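Local coordinates for protein xyloglucan-specific endo-beta-1,4-glucanase BoGH5A (Bacteroides ovatus, PDB 3ZMR) that cleaves the beta-1,4-glucan backbone of xyloglucan internally, with retention of anomeric configuration, releasing xyloglucan oligosaccharides, at residues 96-110 against 290-302. Numbering follows the deposited sequence.
Sequences VPAYDEYIAPDNTGM and NTVRATGGRNHYR
Backbone bonds tie I103 to T295 and G297, just past helix 275-293, an example of a segment without regular structure held by main-chain hydrogen bonds, here round a single beta bridge between I103 and G296. G297 N donates to I103 O (2.9 Å) from above its carbonyl plane, and weaker bonds run from I103 N to T295 O and from D106 N to G297 O. Glycine suits G296, since a side chain there would collide with I103 O and the Y102 ring. A water joins P97 O, Y99 N and A294 O.

CH-pi contacts come next. A294 CB sits over one face of the Y99 ring, 3.7 Å from its centroid. With H300 CG anti to its backbone N (chi1 -179°), that ring is laid against P105 CG, 3.8 Å from the ring centroid.

R298 meets M110 along its aliphatic stem, SD 3.9 Å from R298 CB, and polar partners at its end. Its extended chain brings NE to T108 O in a weak hydrogen bond (2.9 Å); D106 OD2 lies over the guanidinium face, 3.7 Å from R298 NH1, a long salt bridge of charges alone, while D106 OD1 takes T108 N and OG1 in an Asx turn. A leucine here would probably leave T108 O and the D106 carboxylate without this partner.

Y99 OH hydrogen-bonds E238, placing 96-110 beside helix 227-248; N299 and R302 pack on F257 of strand 255-258, setting 290-302 against the TIM-barrel wall.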
# COMPACT_ATOMS: atom_id res chain seq x y z
N VAL A 96 -11.87 13.10 -9.97
CA VAL A 96 -12.34 11.78 -9.58
C VAL A 96 -13.42 11.29 -10.56
O VAL A 96 -14.12 12.10 -11.14
CB VAL A 96 -12.90 11.76 -8.11
CG1 VAL A 96 -11.85 12.27 -7.14
CG2 VAL A 96 -14.20 12.57 -7.94
N PRO A 97 -13.56 9.96 -10.73
CA PRO A 97 -14.72 9.44 -11.50
C PRO A 97 -16.05 9.94 -10.95
O PRO A 97 -16.15 10.23 -9.78
CB PRO A 97 -14.62 7.91 -11.31
CG PRO A 97 -13.22 7.65 -10.88
CD PRO A 97 -12.75 8.87 -10.16
N ALA A 98 -17.05 10.03 -11.83
CA ALA A 98 -18.38 10.49 -11.44
C ALA A 98 -19.23 9.31 -11.01
O ALA A 98 -19.52 8.43 -11.85
CB ALA A 98 -19.04 11.24 -12.59
N TYR A 99 -19.61 9.26 -9.73
CA TYR A 99 -20.54 8.21 -9.21
C TYR A 99 -21.88 8.80 -8.82
O TYR A 99 -21.96 9.85 -8.18
CB TYR A 99 -20.03 7.47 -7.95
CG TYR A 99 -18.85 6.53 -8.12
CD1 TYR A 99 -18.44 6.08 -9.34
CD2 TYR A 99 -18.13 6.14 -6.99
CE1 TYR A 99 -17.36 5.22 -9.45
CE2 TYR A 99 -17.06 5.28 -7.09
CZ TYR A 99 -16.65 4.84 -8.32
OH TYR A 99 -15.59 3.97 -8.44
N ASP A 100 -22.95 8.10 -9.20
CA ASP A 100 -24.30 8.57 -8.83
C ASP A 100 -24.50 8.70 -7.30
O ASP A 100 -25.24 9.53 -6.82
CB ASP A 100 -25.36 7.63 -9.39
CG ASP A 100 -25.47 7.67 -10.91
OD1 ASP A 100 -24.88 8.57 -11.55
OD2 ASP A 100 -26.16 6.79 -11.45
N GLU A 101 -23.76 7.87 -6.56
CA GLU A 101 -23.86 7.78 -5.12
C GLU A 101 -23.03 8.85 -4.38
O GLU A 101 -23.09 8.94 -3.15
CB GLU A 101 -23.37 6.39 -4.65
CG GLU A 101 -24.16 5.20 -5.19
CD GLU A 101 -23.73 4.68 -6.54
OE1 GLU A 101 -22.92 5.29 -7.26
OE2 GLU A 101 -24.22 3.58 -6.88
N TYR A 102 -22.26 9.64 -5.13
CA TYR A 102 -21.44 10.71 -4.55
C TYR A 102 -22.24 11.62 -3.64
O TYR A 102 -23.37 12.03 -3.95
CB TYR A 102 -20.82 11.54 -5.66
CG TYR A 102 -20.01 12.73 -5.22
CD1 TYR A 102 -18.67 12.62 -4.85
CD2 TYR A 102 -20.60 13.99 -5.21
CE1 TYR A 102 -17.94 13.76 -4.51
CE2 TYR A 102 -19.89 15.12 -4.86
CZ TYR A 102 -18.57 15.00 -4.50
OH TYR A 102 -17.86 16.14 -4.19
N ILE A 103 -21.63 11.99 -2.52
CA ILE A 103 -22.15 13.05 -1.70
C ILE A 103 -21.01 14.04 -1.43
O ILE A 103 -19.84 13.71 -1.53
CB ILE A 103 -22.78 12.55 -0.37
CG1 ILE A 103 -21.73 11.96 0.56
CG2 ILE A 103 -23.94 11.58 -0.64
CD1 ILE A 103 -22.30 11.48 1.91
N ALA A 104 -21.38 15.27 -1.09
CA ALA A 104 -20.41 16.33 -0.95
C ALA A 104 -19.37 15.98 0.12
O ALA A 104 -19.67 15.26 1.08
CB ALA A 104 -21.10 17.61 -0.56
N PRO A 105 -18.16 16.53 -0.00
CA PRO A 105 -17.14 16.30 1.02
C PRO A 105 -17.67 16.72 2.40
O PRO A 105 -18.40 17.71 2.55
CB PRO A 105 -15.98 17.17 0.55
CG PRO A 105 -16.11 17.13 -0.95
CD PRO A 105 -17.60 17.29 -1.13
N ASP A 106 -17.23 15.98 3.41
CA ASP A 106 -17.67 16.18 4.81
C ASP A 106 -16.48 15.97 5.71
O ASP A 106 -15.92 14.87 5.75
CB ASP A 106 -18.82 15.20 5.14
CG ASP A 106 -19.45 15.41 6.51
OD1 ASP A 106 -18.92 16.20 7.31
OD2 ASP A 106 -20.49 14.76 6.76
N ASN A 107 -16.05 17.00 6.42
CA ASN A 107 -14.94 16.87 7.37
C ASN A 107 -15.32 16.54 8.81
O ASN A 107 -14.48 16.63 9.72
CB ASN A 107 -14.04 18.10 7.32
CG ASN A 107 -14.66 19.32 7.96
OD1 ASN A 107 -15.73 19.25 8.52
ND2 ASN A 107 -13.95 20.42 7.93
N THR A 108 -16.56 16.13 9.02
CA THR A 108 -17.01 15.72 10.35
C THR A 108 -16.16 14.56 10.84
O THR A 108 -16.09 13.52 10.18
CB THR A 108 -18.49 15.36 10.38
OG1 THR A 108 -19.25 16.47 9.89
CG2 THR A 108 -18.94 15.04 11.80
N GLY A 109 -15.50 14.74 11.97
CA GLY A 109 -14.62 13.69 12.51
C GLY A 109 -13.32 13.49 11.77
O GLY A 109 -12.57 12.57 12.09
N MET A 110 -13.02 14.40 10.84
CA MET A 110 -11.84 14.34 9.98
C MET A 110 -10.94 15.51 10.37
O MET A 110 -11.10 16.62 9.86
CB MET A 110 -12.18 14.35 8.49
CG MET A 110 -13.34 13.45 8.09
SD MET A 110 -13.24 11.73 8.60
CE MET A 110 -12.10 11.07 7.40
N ASN A 290 -8.92 6.55 -6.60
CA ASN A 290 -9.99 7.11 -7.43
C ASN A 290 -11.37 6.70 -6.91
O ASN A 290 -12.27 7.51 -6.79
CB ASN A 290 -9.89 6.62 -8.88
CG ASN A 290 -8.72 7.20 -9.62
OD1 ASN A 290 -8.04 8.14 -9.17
ND2 ASN A 290 -8.48 6.62 -10.82
N THR A 291 -11.51 5.40 -6.64
CA THR A 291 -12.78 4.81 -6.24
C THR A 291 -13.27 5.37 -4.89
O THR A 291 -14.41 5.76 -4.75
CB THR A 291 -12.65 3.26 -6.18
OG1 THR A 291 -12.23 2.75 -7.46
CG2 THR A 291 -13.95 2.59 -5.72
N VAL A 292 -12.36 5.42 -3.91
CA VAL A 292 -12.74 5.92 -2.59
C VAL A 292 -13.13 7.40 -2.69
O VAL A 292 -14.17 7.82 -2.18
CB VAL A 292 -11.61 5.71 -1.56
CG1 VAL A 292 -11.94 6.38 -0.23
CG2 VAL A 292 -11.34 4.22 -1.38
N ARG A 293 -12.28 8.18 -3.36
CA ARG A 293 -12.54 9.64 -3.44
C ARG A 293 -13.85 9.95 -4.20
O ARG A 293 -14.54 10.91 -3.86
CB ARG A 293 -11.37 10.38 -4.07
CG ARG A 293 -10.05 10.28 -3.29
CD ARG A 293 -10.10 10.77 -1.84
NE ARG A 293 -8.75 10.78 -1.28
CZ ARG A 293 -8.42 10.49 -0.02
NH1 ARG A 293 -9.36 10.14 0.85
NH2 ARG A 293 -7.16 10.51 0.35
N ALA A 294 -14.17 9.11 -5.18
CA ALA A 294 -15.36 9.30 -6.01
C ALA A 294 -16.67 9.12 -5.19
O ALA A 294 -17.76 9.48 -5.63
CB ALA A 294 -15.36 8.38 -7.22
N THR A 295 -16.56 8.52 -4.01
CA THR A 295 -17.75 8.39 -3.14
C THR A 295 -18.06 9.63 -2.31
O THR A 295 -19.16 9.80 -1.78
CB THR A 295 -17.68 7.14 -2.25
OG1 THR A 295 -16.64 7.25 -1.28
CG2 THR A 295 -17.49 5.88 -3.08
N GLY A 296 -17.07 10.49 -2.16
CA GLY A 296 -17.23 11.72 -1.44
C GLY A 296 -17.50 11.57 0.03
O GLY A 296 -17.03 10.62 0.67
N GLY A 297 -18.26 12.49 0.62
CA GLY A 297 -18.47 12.51 2.06
C GLY A 297 -17.14 12.53 2.80
O GLY A 297 -16.16 13.17 2.39
N ARG A 298 -17.09 11.84 3.93
CA ARG A 298 -15.84 11.76 4.71
C ARG A 298 -14.73 11.03 3.93
O ARG A 298 -13.54 11.17 4.26
CB ARG A 298 -16.10 11.08 6.03
CG ARG A 298 -16.94 11.91 7.00
CD ARG A 298 -17.21 11.07 8.22
NE ARG A 298 -18.08 11.61 9.26
CZ ARG A 298 -19.40 11.67 9.21
NH1 ARG A 298 -20.08 11.35 8.10
NH2 ARG A 298 -20.05 12.06 10.31
N ASN A 299 -15.11 10.22 2.94
CA ASN A 299 -14.14 9.52 2.12
C ASN A 299 -13.30 10.47 1.24
O ASN A 299 -12.27 10.10 0.73
CB ASN A 299 -14.79 8.47 1.24
CG ASN A 299 -15.25 7.25 2.02
OD1 ASN A 299 -14.82 6.99 3.16
ND2 ASN A 299 -16.11 6.49 1.41
N HIS A 300 -13.75 11.70 1.09
CA HIS A 300 -12.94 12.74 0.45
C HIS A 300 -11.66 13.00 1.23
O HIS A 300 -10.62 13.24 0.64
CB HIS A 300 -13.77 14.02 0.33
CG HIS A 300 -13.05 15.16 -0.35
ND1 HIS A 300 -12.97 15.24 -1.72
CD2 HIS A 300 -12.37 16.22 0.13
CE1 HIS A 300 -12.31 16.34 -2.05
NE2 HIS A 300 -11.93 16.95 -0.95
N TYR A 301 -11.75 12.91 2.55
CA TYR A 301 -10.69 13.28 3.48
C TYR A 301 -9.97 12.10 4.15
O TYR A 301 -8.97 12.31 4.86
CB TYR A 301 -11.27 14.14 4.59
CG TYR A 301 -11.79 15.49 4.13
CD1 TYR A 301 -10.91 16.52 3.74
CD2 TYR A 301 -13.16 15.76 4.09
CE1 TYR A 301 -11.36 17.77 3.35
CE2 TYR A 301 -13.61 17.01 3.69
CZ TYR A 301 -12.70 17.99 3.32
OH TYR A 301 -13.17 19.22 2.94
N ARG A 302 -10.50 10.89 3.99
CA ARG A 302 -10.00 9.75 4.75
C ARG A 302 -8.55 9.49 4.41
O ARG A 302 -8.12 9.65 3.27
CB ARG A 302 -10.85 8.53 4.44
CG ARG A 302 -10.56 7.31 5.28
CD ARG A 302 -11.55 6.12 5.13
NE ARG A 302 -12.93 6.56 5.21
CZ ARG A 302 -13.53 7.02 6.31
NH1 ARG A 302 -12.94 7.01 7.52
NH2 ARG A 302 -14.76 7.53 6.22
O HOH W 1 -18.02 10.89 -7.95
O HOH W 2 -17.92 11.70 12.39